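Local coordinates for protein pyridoxamine 5-phosphate-dependent dehydrase (Escherichia coli, PDB 3B8X) that removes the C3'-hydroxyl of GDP-4-keto-6-deoxy-D-mannose by a pyridoxal-phosphate-dependent transamination and deoxygenation, a step in making the O-antigen sugar L-colitose, at residues N143-N148 with A168-K173; A328-R333 with L369-H374; L102-V107 with K348-T353. The protein carries 1 engineered substitution. All coordinates share one frame; numbering follows the deposited sequence.

Interaction 1. Residues N143-N148 with A168-K173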
loop_
_atom_site.group_PDB
_atom_site.type_symbol
_atom_site.label_atom_id
_atom_site.label_comp_id
_atom_site.label_asym_id
_atom_site.label_seq_id
_atom_site.Cartn_x
_atom_site.Cartn_y
_atom_site.Cartn_z
ATOM N N ASN B 143 24.973 -1.816 16.284
ATOM C CA ASN B 143 26.232 -1.132 16.438
ATOM C C ASN B 143 26.791 -0.983 15.053
ATOM O O ASN B 143 27.378 -1.911 14.506
ATOM C CB ASN B 143 27.205 -1.853 17.378
ATOM C CG ASN B 143 28.562 -1.195 17.378
ATOM O OD1 ASN B 143 28.927 -0.559 16.397
ATOM N ND2 ASN B 143 29.304 -1.311 18.473
ATOM N N PHE B 144 26.538 0.171 14.462
ATOM C CA PHE B 144 26.920 0.439 13.083
ATOM C C PHE B 144 28.416 0.460 12.803
ATOM O O PHE B 144 28.841 0.153 11.703
ATOM C CB PHE B 144 26.136 1.615 12.500
ATOM C CG PHE B 144 24.680 1.293 12.302
ATOM C CD1 PHE B 144 23.713 1.768 13.176
ATOM C CD2 PHE B 144 24.302 0.425 11.282
ATOM C CE1 PHE B 144 22.355 1.398 13.016
ATOM C CE2 PHE B 144 22.962 0.089 11.086
ATOM C CZ PHE B 144 22.005 0.547 11.960
ATOM N N ASP B 145 29.205 0.726 13.839
ATOM C CA ASP B 145 30.662 0.676 13.700
ATOM C C ASP B 145 31.041 -0.767 13.410
ATOM O O ASP B 145 31.722 -1.076 12.422
ATOM C CB ASP B 145 31.314 1.065 15.028
ATOM C CG ASP B 145 31.324 2.566 15.258
ATOM O OD1 ASP B 145 31.095 3.321 14.291
ATOM O OD2 ASP B 145 31.551 2.995 16.412
ATOM N N GLU B 146 30.616 -1.667 14.286
ATOM C CA GLU B 146 30.958 -3.060 14.059
ATOM C C GLU B 146 30.462 -3.503 12.700
ATOM O O GLU B 146 31.124 -4.290 12.007
ATOM C CB GLU B 146 30.296 -3.962 15.130
ATOM C CG GLU B 146 30.740 -3.680 16.558
ATOM C CD GLU B 146 32.247 -3.681 16.720
ATOM O OE1 GLU B 146 32.751 -4.516 17.505
ATOM O OE2 GLU B 146 32.918 -2.837 16.081
ATOM N N ILE B 147 29.247 -3.067 12.370
ATOM C CA ILE B 147 28.635 -3.480 11.116
ATOM C C ILE B 147 29.401 -2.956 9.917
ATOM O O ILE B 147 29.675 -3.682 8.959
ATOM C CB ILE B 147 27.181 -3.036 11.032
ATOM C CG1 ILE B 147 26.360 -3.938 11.944
ATOM C CG2 ILE B 147 26.686 -3.115 9.598
ATOM C CD1 ILE B 147 24.959 -3.628 11.947
ATOM N N ASN B 148 29.753 -1.680 9.979
ATOM C CA ASN B 148 30.510 -1.096 8.887
ATOM C C ASN B 148 31.906 -1.708 8.739
ATOM O O ASN B 148 32.410 -1.853 7.620
ATOM C CB ASN B 148 30.563 0.416 9.055
ATOM C CG ASN B 148 29.333 1.085 8.472
ATOM O OD1 ASN B 148 28.832 0.649 7.431
ATOM N ND2 ASN B 148 28.810 2.103 9.154
ATOM N N ALA B 168 16.207 6.887 18.035
ATOM C CA ALA B 168 17.391 6.291 18.622
ATOM C C ALA B 168 18.583 6.977 17.976
ATOM O O ALA B 168 18.499 7.424 16.840
ATOM C CB ALA B 168 17.442 4.807 18.316
ATOM N N THR B 169 19.720 6.989 18.676
ATOM C CA THR B 169 20.953 7.534 18.104
ATOM C C THR B 169 22.134 6.618 18.440
ATOM O O THR B 169 22.108 5.893 19.443
ATOM C CB THR B 169 21.255 8.892 18.681
ATOM O OG1 THR B 169 21.512 8.743 20.095
ATOM C CG2 THR B 169 20.036 9.795 18.512
ATOM N N PHE B 170 23.137 6.602 17.568
ATOM C CA PHE B 170 24.347 5.820 17.809
ATOM C C PHE B 170 25.514 6.677 17.374
ATOM O O PHE B 170 25.607 7.119 16.231
ATOM C CB PHE B 170 24.338 4.452 17.115
ATOM C CG PHE B 170 25.651 3.726 17.217
ATOM C CD1 PHE B 170 25.980 3.019 18.381
ATOM C CD2 PHE B 170 26.566 3.756 16.167
ATOM C CE1 PHE B 170 27.211 2.355 18.498
ATOM C CE2 PHE B 170 27.804 3.095 16.264
ATOM C CZ PHE B 170 28.131 2.388 17.435
ATOM N N ASN B 171 26.342 7.027 18.345
ATOM C CA ASN B 171 27.440 7.935 18.050
ATOM C C ASN B 171 26.924 9.288 17.506
ATOM O O ASN B 171 27.469 9.806 16.543
ATOM C CB ASN B 171 28.418 7.292 17.046
ATOM C CG ASN B 171 29.349 6.253 17.690
ATOM O OD1 ASN B 171 29.185 5.878 18.855
ATOM N ND2 ASN B 171 30.322 5.778 16.919
ATOM N N ASN B 172 25.915 9.890 18.133
ATOM C CA ASN B 172 25.417 11.191 17.669
ATOM C C ASN B 172 24.754 11.169 16.279
ATOM O O ASN B 172 24.407 12.220 15.728
ATOM C CB ASN B 172 26.561 12.212 17.676
ATOM C CG ASN B 172 26.466 13.192 18.824
ATOM O OD1 ASN B 172 26.370 14.402 18.610
ATOM N ND2 ASN B 172 26.507 12.676 20.052
ATOM N N LYS B 173 24.603 9.982 15.700
ATOM C CA LYS B 173 23.965 9.849 14.386
ATOM C C LYS B 173 22.577 9.214 14.589
ATOM O O LYS B 173 22.450 8.217 15.294
ATOM C CB LYS B 173 24.820 8.950 13.496
ATOM C CG LYS B 173 24.293 8.830 12.101
ATOM C CD LYS B 173 25.393 8.524 11.114
ATOM C CE LYS B 173 24.820 8.473 9.691
ATOM N NZ LYS B 173 24.321 9.841 9.307
#
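Phe170 carries this contact, its ring driven from a tight β-hairpin against the first turn of helix 144-151. Its CB leaves the strand toward the helix, and with CG anti to the backbone N (chi1 173°) the ring is thrust forward onto the helix start. Along one side of the ring, CD2 passes the CB of Phe144 at 4.3 Å, an apolar touch. One atom further on, CE2 lies 3.7 Å from the backbone N of Phe144, and that nitrogen and the CA of Asn143 sit over one ring face. The tip of the Phe170 ring, CZ, makes the ring's nearest approach, 3.2 Å from the side-chain OD1 of Asn143. Asn143 is the N-cap of the helix: OD1 accepts a nearly straight bond from Glu146 N at 2.9 Å (168°), with the donor above the carbonyl plane, and a weak one from Asp145 N. One good and one weak N-H bond thus hold the oxygen that the ring tip touches, which limits the rotation of the cap amide.

The other face of Phe170 is covered from its own hairpin, where Asn171 OD1 stands 3.9 Å above the ring plane of Phe170, over the centre. Asn171 lies in a type I' turn from Phe170 to Lys173. Its ND2 extends tip to tip toward Asp145 OD2, a weak hydrogen bond of 3.1 Å bent to 130°, while Asp145 CG lies at the ring edge. Polar groups therefore frame an aromatic ring at the partly exposed helix end. Behind it the helix turns inward: Phe144 stacks on Phe178 and packs against Leu158 of strand 157-161 and Thr134 of strand 129-135, while Ile147 reaches Ile118 and Leu121 of helix 118-124.

Interaction 2. Residues A328-R333 with L369-H374; sequences AGIECR and LFVGNH. With NA (sodium ion), chain K; G4M ([(2R,3S,4R,5R)-5-(2-amino-6-oxo-1,6-dihydro-9H-purin-9-yl)-3,4-dihydroxytetrahydrofuran-2-yl]methyl (2R,3S,4S,5S,6R)-3,4-dihydroxy-5-[({3-hydroxy-2-methyl-5-[(phosphonooxy)methyl]pyridin-4-yl}methyl)amino]-6-methyltetrahydro-2H-pyran-2-yl dihydrogen diphosphate), chain O.
An antiparallel strand pairing joins these segments, at the border of the small four-stranded sheet of the C-terminal domain, as in fold type I aminotransferases, where the short strand 332-333 lies outermost beside strand 368-372. One hydrogen-bonded pair defines it. Phe370 N gives a bond to Arg333 O at 2.8 Å, nearly along the C=O axis, and Arg333 N returns one to Phe370 O at 3.1 Å (149°). Toward Glu331 the direct ladder lapses: a water donates to Glu331 O and accepts from Gly372 N, bridging the two backbones.

Side chains leave the pairing in two directions. Cys332 and Val371 share one face, with Cys332 CB 4.0 Å from Val371 CG1, and Ile330 CG2 meets the same methyl; Leu325 and helix 379-388 pack beyond. On the other face Arg333 CB rests over the Phe370 ring, a CH-π contact 4.2 Å from the centroid. From there the arginine, bent at chi2, swings its guanidinium off to the diphosphate of the bound cofactor–GDP-perosamine adduct, with the sheet fixing its root. Its NH2 is held by Cys332 O, and NH1 pairs with Glu331 OE2 as a salt bridge, coming from above the carboxylate plane. Glu331 in turn takes Leu8 N on OE1 and lies beside the ribose O3'. Arg221 of the second subunit binds the same ligand, so two neighbouring arginines would share its negative charge.

Beyond the strand, Asn373 O binds sodium at 2.6 Å, beside Leu8 O and four waters. Arg333 gives two N-H groups to one diphosphate oxygen of the ligand: its NE reaches ligand O4P at 2.6 Å (157°). Its NH1 meets the same O4P and, at 2.8 Å, also ligand O1P.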
loop_
_atom_site.group_PDB
_atom_site.type_symbol
_atom_site.label_atom_id
_atom_site.label_comp_id
_atom_site.label_asym_id
_atom_site.label_seq_id
_atom_site.Cartn_x
_atom_site.Cartn_y
_atom_site.Cartn_z
ATOM N N ALA B 328 -3.393 -8.748 35.713
ATOM C CA ALA B 328 -3.073 -7.438 36.289
ATOM C C ALA B 328 -3.532 -6.296 35.420
ATOM O O ALA B 328 -3.456 -5.152 35.853
ATOM C CB ALA B 328 -1.551 -7.267 36.584
ATOM N N GLY B 329 -3.953 -6.593 34.193
ATOM C CA GLY B 329 -4.360 -5.547 33.272
ATOM C C GLY B 329 -3.162 -4.941 32.545
ATOM O O GLY B 329 -3.187 -3.775 32.173
ATOM N N ILE B 330 -2.095 -5.726 32.408
ATOM C CA ILE B 330 -0.897 -5.274 31.710
ATOM C C ILE B 330 -0.821 -5.941 30.320
ATOM O O ILE B 330 -0.667 -7.146 30.187
ATOM C CB ILE B 330 0.366 -5.560 32.513
ATOM C CG1 ILE B 330 0.342 -4.807 33.842
ATOM C CG2 ILE B 330 1.596 -5.108 31.720
ATOM C CD1 ILE B 330 1.506 -5.233 34.792
ATOM N N GLU B 331 -0.969 -5.136 29.280
ATOM C CA GLU B 331 -1.026 -5.658 27.920
ATOM C C GLU B 331 0.384 -6.151 27.554
ATOM O O GLU B 331 1.375 -5.521 27.891
ATOM C CB GLU B 331 -1.476 -4.572 26.937
ATOM C CG GLU B 331 -1.833 -5.118 25.569
ATOM C CD GLU B 331 -2.491 -4.094 24.684
ATOM O OE1 GLU B 331 -2.418 -2.913 25.070
ATOM O OE2 GLU B 331 -3.065 -4.450 23.620
ATOM N N CYS B 332 0.481 -7.276 26.863
ATOM C CA CYS B 332 1.791 -7.748 26.444
ATOM C C CYS B 332 1.771 -8.373 25.056
ATOM O O CYS B 332 0.695 -8.583 24.478
ATOM C CB CYS B 332 2.392 -8.651 27.505
ATOM S SG CYS B 332 1.538 -10.241 27.526
ATOM N N ARG B 333 2.952 -8.617 24.489
ATOM C CA ARG B 333 3.077 -9.140 23.127
ATOM C C ARG B 333 4.312 -10.062 23.088
ATOM O O ARG B 333 5.233 -9.881 23.861
ATOM C CB ARG B 333 3.439 -7.972 22.167
ATOM C CG ARG B 333 2.377 -6.912 21.841
ATOM C CD ARG B 333 1.253 -7.530 21.008
ATOM N NE ARG B 333 0.222 -6.571 20.614
ATOM C CZ ARG B 333 -0.864 -6.342 21.335
ATOM N NH1 ARG B 333 -1.759 -5.449 20.905
ATOM N NH2 ARG B 333 -1.021 -7.003 22.499
ATOM N N LEU B 369 8.983 -11.851 25.567
ATOM C CA LEU B 369 7.741 -11.065 25.462
ATOM C C LEU B 369 8.075 -9.591 25.725
ATOM O O LEU B 369 9.165 -9.253 26.182
ATOM C CB LEU B 369 6.731 -11.545 26.527
ATOM C CG LEU B 369 6.991 -11.081 27.994
ATOM C CD1 LEU B 369 5.753 -10.676 28.745
ATOM C CD2 LEU B 369 7.872 -12.022 28.789
ATOM N N PHE B 370 7.121 -8.699 25.509
ATOM C CA PHE B 370 7.398 -7.343 25.896
ATOM C C PHE B 370 6.177 -6.610 26.389
ATOM O O PHE B 370 5.067 -7.013 26.089
ATOM C CB PHE B 370 8.236 -6.564 24.867
ATOM C CG PHE B 370 7.448 -6.004 23.718
ATOM C CD1 PHE B 370 6.854 -4.754 23.806
ATOM C CD2 PHE B 370 7.383 -6.701 22.507
ATOM C CE1 PHE B 370 6.163 -4.199 22.736
ATOM C CE2 PHE B 370 6.694 -6.181 21.412
ATOM C CZ PHE B 370 6.056 -4.928 21.533
ATOM N N VAL B 371 6.409 -5.582 27.200
ATOM C CA VAL B 371 5.338 -4.752 27.722
ATOM C C VAL B 371 5.548 -3.352 27.223
ATOM O O VAL B 371 6.545 -3.050 26.589
ATOM C CB VAL B 371 5.153 -4.814 29.252
ATOM C CG1 VAL B 371 4.822 -6.299 29.669
ATOM C CG2 VAL B 371 6.365 -4.227 30.003
ATOM N N GLY B 372 4.583 -2.476 27.428
ATOM C CA GLY B 372 4.780 -1.209 26.790
ATOM C C GLY B 372 5.663 -0.116 27.368
ATOM O O GLY B 372 5.926 -0.014 28.568
ATOM N N ASN B 373 6.105 0.750 26.470
ATOM C CA ASN B 373 6.730 1.994 26.970
ATOM C C ASN B 373 5.911 3.128 26.323
ATOM O O ASN B 373 5.374 2.979 25.228
ATOM C CB ASN B 373 8.235 2.082 26.672
ATOM C CG ASN B 373 8.908 3.247 27.428
ATOM O OD1 ASN B 373 8.306 3.862 28.315
ATOM N ND2 ASN B 373 10.156 3.552 27.059
ATOM N N HIS B 374 5.764 4.259 26.990
ATOM C CA HIS B 374 4.986 5.359 26.432
ATOM C C HIS B 374 5.745 6.675 26.573
ATOM O O HIS B 374 6.706 6.769 27.336
ATOM C CB HIS B 374 3.619 5.553 27.203
ATOM C CG HIS B 374 2.764 4.327 27.285
ATOM N ND1 HIS B 374 1.398 4.374 27.124
ATOM C CD2 HIS B 374 3.069 3.031 27.546
ATOM C CE1 HIS B 374 0.898 3.160 27.278
ATOM N NE2 HIS B 374 1.883 2.334 27.576
HETATM NA NA NA K . 3.994 1.760 23.351
HETATM O OP3 G4M O . 2.953 -1.067 11.089
HETATM P PL G4M O . 3.758 -0.443 9.874
HETATM O OP1 G4M O . 3.260 -1.003 8.434
HETATM O OP2 G4M O . 3.591 1.155 9.906
HETATM O OP4 G4M O . 5.348 -0.714 10.104
HETATM C C5B G4M O . 5.605 -2.054 9.792
HETATM C C5L G4M O . 6.844 -2.440 10.505
HETATM C C6L G4M O . 8.024 -2.574 9.785
HETATM N N1L G4M O . 9.116 -2.975 10.395
HETATM C C2L G4M O . 9.167 -3.261 11.678
HETATM C C2A G4M O . 10.448 -3.770 12.295
HETATM C C3L G4M O . 8.052 -3.118 12.498
HETATM O O3L G4M O . 8.152 -3.494 13.792
HETATM C C4L G4M O . 6.842 -2.656 11.890
HETATM C C4A G4M O . 5.657 -2.501 12.624
HETATM N N4A G4M O . 5.626 -2.864 13.871
HETATM C C4G G4M O . 4.457 -2.602 14.633
HETATM C C5G G4M O . 4.226 -3.665 15.681
HETATM C C6G G4M O . 5.497 -3.904 16.497
HETATM O O5G G4M O . 3.276 -3.031 16.532
HETATM C C3G G4M O . 3.198 -2.564 13.752
HETATM O O3G G4M O . 2.821 -1.200 13.600
HETATM C C2G G4M O . 2.036 -3.312 14.469
HETATM O O2G G4M O . 0.765 -2.999 13.891
HETATM C C1G G4M O . 1.990 -2.947 15.934
HETATM O O1G G4M O . 1.264 -3.992 16.567
HETATM P P2 G4M O . 0.269 -3.633 17.756
HETATM O O3P G4M O . 1.003 -2.656 18.814
HETATM O O4P G4M O . -0.031 -5.005 18.567
HETATM O OPP G4M O . -0.980 -2.960 16.988
HETATM P P G4M O . -2.270 -2.757 17.924
HETATM O O1P G4M O . -2.868 -4.019 18.740
HETATM O O2P G4M O . -3.322 -2.291 16.824
HETATM O "O5'" G4M O . -2.098 -1.435 18.775
HETATM C "C5'" G4M O . -1.509 -1.709 20.030
HETATM C "C4'" G4M O . -2.382 -1.054 21.089
HETATM O "O4'" G4M O . -2.800 0.265 20.628
HETATM C "C3'" G4M O . -3.678 -1.874 21.288
HETATM O "O3'" G4M O . -4.048 -1.715 22.650
HETATM C "C2'" G4M O . -4.680 -1.191 20.332
HETATM O "O2'" G4M O . -6.000 -1.345 20.868
HETATM C "C1'" G4M O . -4.239 0.258 20.483
HETATM N N9 G4M O . -4.640 1.067 19.327
HETATM C C8 G4M O . -4.174 0.925 18.059
HETATM N N7 G4M O . -4.733 1.859 17.314
HETATM C C4 G4M O . -5.499 2.136 19.372
HETATM C C5 G4M O . -5.564 2.659 18.059
HETATM C C6 G4M O . -6.390 3.813 17.806
HETATM O O6 G4M O . -6.498 4.335 16.708
HETATM N N3 G4M O . -6.214 2.701 20.348
HETATM C C2 G4M O . -6.984 3.748 20.095
HETATM N N1 G4M O . -7.085 4.315 18.850
HETATM N N2 G4M O . -7.715 4.290 21.105
HETATM O O HOH W 1 1.918 -2.955 28.242
HETATM O O HOH W 2 5.320 -0.248 23.568
HETATM O O HOH W 3 5.750 2.191 21.571
HETATM O O HOH W 4 3.535 -0.086 21.203
HETATM O O HOH W 5 3.232 3.809 22.588
#

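Interaction 3. Residues L102-V107 with K348-T353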
loop_
_atom_site.group_PDB
_atom_site.type_symbol
_atom_site.label_atom_id
_atom_site.label_comp_id
_atom_site.label_asym_id
_atom_site.label_seq_id
_atom_site.Cartn_x
_atom_site.Cartn_y
_atom_site.Cartn_z
ATOM N N LEU B 102 14.563 -11.989 -3.998
ATOM C CA LEU B 102 15.920 -12.013 -3.485
ATOM C C LEU B 102 16.250 -13.314 -2.721
ATOM O O LEU B 102 15.365 -14.047 -2.279
ATOM C CB LEU B 102 16.186 -10.791 -2.617
ATOM C CG LEU B 102 16.105 -9.445 -3.330
ATOM C CD1 LEU B 102 16.011 -8.352 -2.202
ATOM C CD2 LEU B 102 17.346 -9.259 -4.173
ATOM N N ARG B 103 17.531 -13.627 -2.589
ATOM C CA ARG B 103 17.907 -14.817 -1.827
ATOM C C ARG B 103 18.131 -14.272 -0.419
ATOM O O ARG B 103 19.026 -13.466 -0.229
ATOM C CB ARG B 103 19.228 -15.384 -2.381
ATOM C CG ARG B 103 19.800 -16.582 -1.622
ATOM C CD ARG B 103 18.729 -17.639 -1.365
ATOM N NE ARG B 103 19.256 -18.934 -0.930
ATOM C CZ ARG B 103 20.187 -19.617 -1.583
ATOM N NH1 ARG B 103 20.721 -19.117 -2.691
ATOM N NH2 ARG B 103 20.588 -20.794 -1.122
ATOM N N VAL B 104 17.281 -14.663 0.531
ATOM C CA VAL B 104 17.399 -14.165 1.896
ATOM C C VAL B 104 18.288 -15.065 2.751
ATOM O O VAL B 104 18.031 -16.268 2.789
ATOM C CB VAL B 104 16.002 -14.090 2.577
ATOM C CG1 VAL B 104 16.097 -13.489 4.006
ATOM C CG2 VAL B 104 15.027 -13.247 1.700
ATOM N N LYS B 105 19.276 -14.478 3.440
ATOM C CA LYS B 105 20.157 -15.190 4.366
ATOM C C LYS B 105 19.889 -14.799 5.808
ATOM O O LYS B 105 20.235 -13.688 6.249
ATOM C CB LYS B 105 21.618 -14.897 4.101
ATOM C CG LYS B 105 22.544 -15.935 4.790
ATOM C CD LYS B 105 24.049 -15.646 4.522
ATOM C CE LYS B 105 24.706 -16.559 3.445
ATOM N NZ LYS B 105 26.058 -16.065 2.903
ATOM N N PHE B 106 19.327 -15.730 6.559
ATOM C CA PHE B 106 19.005 -15.428 7.938
ATOM C C PHE B 106 20.172 -15.597 8.877
ATOM O O PHE B 106 20.913 -16.564 8.792
ATOM C CB PHE B 106 17.830 -16.259 8.427
ATOM C CG PHE B 106 16.527 -15.903 7.776
ATOM C CD1 PHE B 106 16.107 -16.556 6.625
ATOM C CD2 PHE B 106 15.705 -14.927 8.323
ATOM C CE1 PHE B 106 14.906 -16.198 5.993
ATOM C CE2 PHE B 106 14.450 -14.635 7.750
ATOM C CZ PHE B 106 14.071 -15.268 6.570
ATOM N N VAL B 107 20.277 -14.661 9.809
ATOM C CA VAL B 107 21.315 -14.690 10.838
ATOM C C VAL B 107 20.697 -14.495 12.227
ATOM O O VAL B 107 19.780 -13.695 12.369
ATOM C CB VAL B 107 22.303 -13.565 10.591
ATOM C CG1 VAL B 107 23.367 -13.515 11.679
ATOM C CG2 VAL B 107 22.954 -13.750 9.220
ATOM N N LYS B 348 7.807 -21.135 2.752
ATOM C CA LYS B 348 7.731 -21.934 1.549
ATOM C C LYS B 348 7.755 -21.128 0.272
ATOM O O LYS B 348 8.043 -21.690 -0.790
ATOM C CB LYS B 348 6.572 -22.927 1.562
ATOM C CG LYS B 348 5.153 -22.348 1.538
ATOM C CD LYS B 348 4.215 -23.467 1.062
ATOM C CE LYS B 348 2.744 -23.206 1.328
ATOM N NZ LYS B 348 1.965 -24.474 1.213
ATOM N N TYR B 349 7.508 -19.822 0.375
ATOM C CA TYR B 349 7.480 -18.964 -0.803
ATOM C C TYR B 349 8.809 -18.244 -0.999
ATOM O O TYR B 349 8.998 -17.512 -1.976
ATOM C CB TYR B 349 6.325 -17.956 -0.703
ATOM C CG TYR B 349 4.981 -18.591 -0.442
ATOM C CD1 TYR B 349 4.408 -18.560 0.795
ATOM C CD2 TYR B 349 4.260 -19.215 -1.474
ATOM C CE1 TYR B 349 3.156 -19.119 1.025
ATOM C CE2 TYR B 349 3.001 -19.806 -1.238
ATOM C CZ TYR B 349 2.457 -19.750 0.027
ATOM O OH TYR B 349 1.222 -20.349 0.234
ATOM N N PHE B 350 9.719 -18.448 -0.054
ATOM C CA PHE B 350 11.024 -17.799 -0.094
ATOM C C PHE B 350 12.122 -18.660 -0.696
ATOM O O PHE B 350 12.084 -19.875 -0.616
ATOM C CB PHE B 350 11.487 -17.493 1.336
ATOM C CG PHE B 350 10.907 -16.246 1.918
ATOM C CD1 PHE B 350 9.543 -16.130 2.104
ATOM C CD2 PHE B 350 11.736 -15.190 2.303
ATOM C CE1 PHE B 350 9.016 -14.974 2.662
ATOM C CE2 PHE B 350 11.200 -13.989 2.845
ATOM C CZ PHE B 350 9.842 -13.901 3.027
ATOM N N ASP B 351 13.167 -17.980 -1.153
ATOM C CA ASP B 351 14.402 -18.588 -1.593
ATOM C C ASP B 351 15.335 -18.112 -0.467
ATOM O O ASP B 351 15.782 -16.980 -0.469
ATOM C CB ASP B 351 14.825 -17.971 -2.932
ATOM C CG ASP B 351 16.277 -18.253 -3.269
ATOM O OD1 ASP B 351 16.809 -19.227 -2.713
ATOM O OD2 ASP B 351 16.895 -17.513 -4.067
ATOM N N TYR B 352 15.574 -18.937 0.537
ATOM C CA TYR B 352 16.396 -18.462 1.639
ATOM C C TYR B 352 17.266 -19.551 2.200
ATOM O O TYR B 352 17.064 -20.733 1.939
ATOM C CB TYR B 352 15.506 -18.026 2.798
ATOM C CG TYR B 352 14.833 -19.191 3.506
ATOM C CD1 TYR B 352 15.222 -19.591 4.782
ATOM C CD2 TYR B 352 13.769 -19.853 2.909
ATOM C CE1 TYR B 352 14.572 -20.644 5.437
ATOM C CE2 TYR B 352 13.108 -20.916 3.540
ATOM C CZ TYR B 352 13.525 -21.308 4.800
ATOM O OH TYR B 352 12.874 -22.371 5.385
ATOM N N THR B 353 18.166 -19.131 3.073
ATOM C CA THR B 353 19.048 -20.053 3.765
ATOM C C THR B 353 19.211 -19.529 5.185
ATOM O O THR B 353 18.896 -18.383 5.483
ATOM C CB THR B 353 20.467 -20.063 3.111
ATOM O OG1 THR B 353 21.268 -21.098 3.690
ATOM C CG2 THR B 353 21.158 -18.747 3.340
HETATM O O HOH W 6 12.827 -15.171 -1.600
HETATM O O HOH W 7 19.380 -17.924 -5.472
#
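Strands 103-107 and 351-353 run parallel, their short axes 24° apart, and three 2.9 Å backbone bonds zip them together: Val104 N to Asp351 O, Thr353 N to Val104 O, and Phe106 N to Thr353 O, the last almost straight at 175°. Before the ladder begins, a water links Leu102 O to Asp351 N.

On the face of Val104, Phe106 and Tyr352 the valine works as a forked knob. Its CG1 sits 3.6 Å above the Phe106 ring plane, near the rim, and its CG2 abuts the edge of the Phe350 ring, so one branch serves each aromatic. Tyr352 adds to the same cluster: its CB backs on Val104 CB, and its CD1 meets Phe106 CE1 at 3.6 Å, an oblique pair with ring planes at 87°. On the reverse face Thr353 CG2 fits beside the aliphatic stem of Lys105, tightly, 3.5 Å from CG. Next to it Arg103 folds at chi2 over Asp351; OD1 lies over a guanidinium face, so the salt bridge is held by charge alone, and the position of that oxygen is less certain.

Away from the annotated sites, strand 351-354 borders the large domain's mixed sheet, consistent with the fold type I aminotransferase family. Val104 and Phe106 also touch Val85 of strand 82-86, Val104 reaches Leu97 of helix 91-99, and Phe350 packs on Tyr94 and Gln98 of that helix.

Overall arrangement
Interactions 1 and 3 both attach to the large mixed sheet: interaction 3 extends it at one border, and interaction 1 packs a hairpin on a helix leaning against its strands. Along the chain, interaction 1 is nested inside the loop that interaction 3 closes, yet their nearest atoms stay about 10 Å apart. Interaction 2 belongs to the separate small sheet and is the buried one; the other two are partly buried. Chemistry follows place. Interaction 2 turns strand pairing into charged ligand contacts and a sodium site; interaction 3 relies on parallel backbone bonds and valine-aromatic packing; interaction 1 rests on one aromatic ring against a helix N-cap, with a single weak hydrogen bond across it.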